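Long-range contact in nitrogenase molybdenum-iron protein beta chain (PDB 4WES), which forms, with the alpha chain, the molybdenum-iron component of nitrogenase, which reduces dinitrogen to ammonium, and shares an [8Fe-7S] cluster with that chain: residues T54-E62 / G410-Y420. Sequence-based numbering, arbitrary orientation.
Sequences TVLSRHFKE and GFPIMDRYGHY. With FE2 (Fe (II) ion), chain J.
With CG of His59 anti to the backbone N (chi1 176°), the imidazole reaches into the loop 410-420, where Ile413 N donates an almost straight bond (170° at the hydrogen) to His59 ND1 at 2.8 Å, tilted slightly from the ring plane. Phe411 lays CD1 over one face of this imidazole, toward its rim; the edge of His419 meets the opposite face in a T-shaped pair, CE1 lying 3.6 Å from His59 NE2. His419 NE2 also donates weakly to His59 O. Val55 CG2 packs 3.8 Å from CB of Pro412, the residue after a cis peptide bond, and Met414 SD lies against Arg58 CB. The contact joins the C-terminal end of helix 46-60 to the loop that leads from strand 406-408 of a parallel sheet toward helix 426-448. Lys61 leaves the helix with positive phi and, bent at chi2, turns back so that NZ bonds both Arg58 O, on a lone pair, and, from above the carbonyl plane, Met414 O (NZ to O 3.0 Å). Its methylenes cross the Tyr417 side chain at about a right angle, Lys61 CE 3.8 Å from Tyr417 CE1. Lys61 O (2.1 Å) and Glu62 OE2 bind the iron(II) ion, whose coordination two waters and Asp301 and Asp305 of the second beta subunit complete.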
# COMPACT_ATOMS: atom_id res chain seq x y z
N THR B 54 -16.69 17.29 12.24
CA THR B 54 -15.31 17.40 11.78
C THR B 54 -14.65 16.07 11.61
O THR B 54 -13.93 15.83 10.62
CB THR B 54 -14.52 18.32 12.74
OG1 THR B 54 -15.02 19.66 12.59
CG2 THR B 54 -13.04 18.31 12.47
N VAL B 55 -14.80 15.17 12.59
CA VAL B 55 -14.09 13.89 12.49
C VAL B 55 -14.61 13.11 11.27
O VAL B 55 -13.86 12.43 10.59
CB VAL B 55 -14.12 13.08 13.79
CG1 VAL B 55 -15.51 12.58 14.11
CG2 VAL B 55 -13.13 11.93 13.75
N LEU B 56 -15.92 13.18 11.01
CA LEU B 56 -16.47 12.52 9.83
C LEU B 56 -15.87 13.08 8.54
O LEU B 56 -15.54 12.29 7.64
CB LEU B 56 -17.98 12.62 9.85
CG LEU B 56 -18.69 11.83 10.96
CD1 LEU B 56 -20.18 12.15 10.99
CD2 LEU B 56 -18.49 10.32 10.80
N SER B 57 -15.74 14.40 8.43
CA SER B 57 -15.12 14.97 7.24
C SER B 57 -13.65 14.60 7.13
O SER B 57 -13.15 14.37 6.01
CB SER B 57 -15.27 16.48 7.20
OG SER B 57 -16.61 16.86 6.97
N ARG B 58 -12.93 14.54 8.26
CA ARG B 58 -11.51 14.16 8.21
C ARG B 58 -11.30 12.71 7.76
O ARG B 58 -10.30 12.39 7.12
CB ARG B 58 -10.85 14.40 9.58
CG ARG B 58 -10.68 15.84 9.91
CD ARG B 58 -10.21 16.04 11.36
NE ARG B 58 -9.83 17.44 11.60
CZ ARG B 58 -9.75 17.99 12.81
NH1 ARG B 58 -9.90 17.24 13.91
NH2 ARG B 58 -9.51 19.28 12.90
N HIS B 59 -12.22 11.83 8.15
CA HIS B 59 -12.16 10.42 7.79
C HIS B 59 -12.56 10.21 6.33
O HIS B 59 -11.86 9.55 5.58
CB HIS B 59 -13.07 9.62 8.75
CG HIS B 59 -13.17 8.16 8.44
ND1 HIS B 59 -12.45 7.20 9.11
CD2 HIS B 59 -14.01 7.51 7.61
CE1 HIS B 59 -12.81 6.03 8.65
NE2 HIS B 59 -13.76 6.19 7.75
N PHE B 60 -13.71 10.74 5.93
CA PHE B 60 -14.29 10.45 4.61
C PHE B 60 -13.86 11.42 3.52
O PHE B 60 -14.12 11.13 2.34
CB PHE B 60 -15.81 10.43 4.72
CG PHE B 60 -16.34 9.22 5.42
CD1 PHE B 60 -16.23 7.97 4.82
CD2 PHE B 60 -16.93 9.30 6.68
CE1 PHE B 60 -16.67 6.83 5.48
CE2 PHE B 60 -17.38 8.15 7.32
CZ PHE B 60 -17.23 6.91 6.72
N LYS B 61 -13.27 12.56 3.88
CA LYS B 61 -12.99 13.63 2.93
C LYS B 61 -14.29 13.98 2.19
O LYS B 61 -14.31 14.11 0.97
CB LYS B 61 -11.84 13.29 1.97
CG LYS B 61 -10.59 12.76 2.66
CD LYS B 61 -10.04 13.64 3.76
CE LYS B 61 -8.68 13.13 4.23
NZ LYS B 61 -8.32 13.74 5.56
N GLU B 62 -15.34 14.19 2.97
CA GLU B 62 -16.69 14.49 2.48
C GLU B 62 -17.33 15.48 3.40
O GLU B 62 -16.97 15.55 4.59
CB GLU B 62 -17.58 13.25 2.44
CG GLU B 62 -17.23 12.19 1.39
CD GLU B 62 -17.57 12.71 0.01
OE1 GLU B 62 -18.77 12.56 -0.38
OE2 GLU B 62 -16.68 13.25 -0.70
N GLY B 410 -10.55 0.63 10.63
CA GLY B 410 -11.52 1.15 11.58
C GLY B 410 -11.70 2.64 11.48
O GLY B 410 -11.82 3.19 10.39
N PHE B 411 -11.76 3.31 12.63
CA PHE B 411 -12.25 4.68 12.69
C PHE B 411 -11.58 5.45 13.82
O PHE B 411 -11.53 4.92 14.94
CB PHE B 411 -13.78 4.66 12.95
CG PHE B 411 -14.39 6.02 13.15
CD1 PHE B 411 -14.69 6.83 12.10
CD2 PHE B 411 -14.70 6.46 14.41
CE1 PHE B 411 -15.25 8.09 12.30
CE2 PHE B 411 -15.26 7.68 14.63
CZ PHE B 411 -15.51 8.51 13.59
N PRO B 412 -11.17 6.69 13.58
CA PRO B 412 -11.10 7.36 12.28
C PRO B 412 -9.77 7.13 11.58
O PRO B 412 -8.72 7.05 12.22
CB PRO B 412 -11.27 8.84 12.66
CG PRO B 412 -10.66 8.94 13.98
CD PRO B 412 -10.84 7.62 14.68
N ILE B 413 -9.85 7.04 10.25
CA ILE B 413 -8.68 7.01 9.37
C ILE B 413 -8.71 8.35 8.65
O ILE B 413 -9.58 8.56 7.80
CB ILE B 413 -8.71 5.83 8.38
CG1 ILE B 413 -8.78 4.48 9.12
CG2 ILE B 413 -7.51 5.91 7.48
CD1 ILE B 413 -9.08 3.34 8.18
N MET B 414 -7.78 9.24 9.01
CA MET B 414 -7.88 10.66 8.63
C MET B 414 -6.69 11.10 7.78
O MET B 414 -6.58 12.30 7.52
CB MET B 414 -7.96 11.54 9.87
CG MET B 414 -9.17 11.20 10.73
SD MET B 414 -9.38 12.23 12.17
CE MET B 414 -8.02 11.70 13.20
N ASP B 415 -5.85 10.17 7.35
CA ASP B 415 -4.59 10.54 6.76
C ASP B 415 -4.30 9.86 5.43
O ASP B 415 -3.17 9.94 4.97
CB ASP B 415 -3.43 10.34 7.75
CG ASP B 415 -3.31 8.93 8.32
OD1 ASP B 415 -4.28 8.13 8.21
OD2 ASP B 415 -2.22 8.64 8.86
N ARG B 416 -5.31 9.25 4.82
CA ARG B 416 -5.10 8.64 3.50
C ARG B 416 -6.34 8.90 2.63
O ARG B 416 -7.43 9.19 3.14
CB ARG B 416 -4.80 7.16 3.59
CG ARG B 416 -3.45 6.81 4.24
CD ARG B 416 -2.26 7.29 3.40
NE ARG B 416 -0.95 6.87 3.91
CZ ARG B 416 -0.27 7.54 4.83
NH1 ARG B 416 -0.74 8.61 5.43
NH2 ARG B 416 0.95 7.13 5.18
N TYR B 417 -6.17 8.74 1.34
CA TYR B 417 -7.21 9.09 0.36
C TYR B 417 -7.68 7.85 -0.36
O TYR B 417 -6.91 7.15 -0.99
CB TYR B 417 -6.68 10.11 -0.64
CG TYR B 417 -6.48 11.43 0.06
CD1 TYR B 417 -7.44 12.39 0.05
CD2 TYR B 417 -5.31 11.72 0.77
CE1 TYR B 417 -7.33 13.57 0.70
CE2 TYR B 417 -5.18 12.90 1.46
CZ TYR B 417 -6.17 13.85 1.44
OH TYR B 417 -6.09 15.05 2.09
N GLY B 418 -8.99 7.61 -0.32
CA GLY B 418 -9.62 6.52 -1.03
C GLY B 418 -9.88 5.27 -0.24
O GLY B 418 -10.51 4.32 -0.76
N HIS B 419 -9.46 5.23 1.02
CA HIS B 419 -9.61 4.03 1.83
C HIS B 419 -11.09 3.67 1.99
O HIS B 419 -11.43 2.49 2.08
CB HIS B 419 -8.93 4.19 3.20
CG HIS B 419 -9.51 5.25 4.06
ND1 HIS B 419 -10.60 5.02 4.87
CD2 HIS B 419 -9.17 6.55 4.25
CE1 HIS B 419 -10.91 6.13 5.51
NE2 HIS B 419 -10.06 7.08 5.15
N TYR B 420 -11.93 4.69 1.98
CA TYR B 420 -13.36 4.55 2.20
C TYR B 420 -14.09 3.96 0.98
O TYR B 420 -15.28 3.70 1.07
CB TYR B 420 -13.99 5.91 2.63
CG TYR B 420 -13.30 7.05 1.97
CD1 TYR B 420 -12.32 7.76 2.65
CD2 TYR B 420 -13.53 7.40 0.64
CE1 TYR B 420 -11.57 8.74 2.04
CE2 TYR B 420 -12.81 8.38 0.02
CZ TYR B 420 -11.81 9.05 0.71
OH TYR B 420 -11.01 9.98 0.11
FE FE2 J . -14.67 13.50 -0.99
O HOH W 1 -14.39 11.48 -0.37
O HOH W 2 -15.06 15.45 -1.56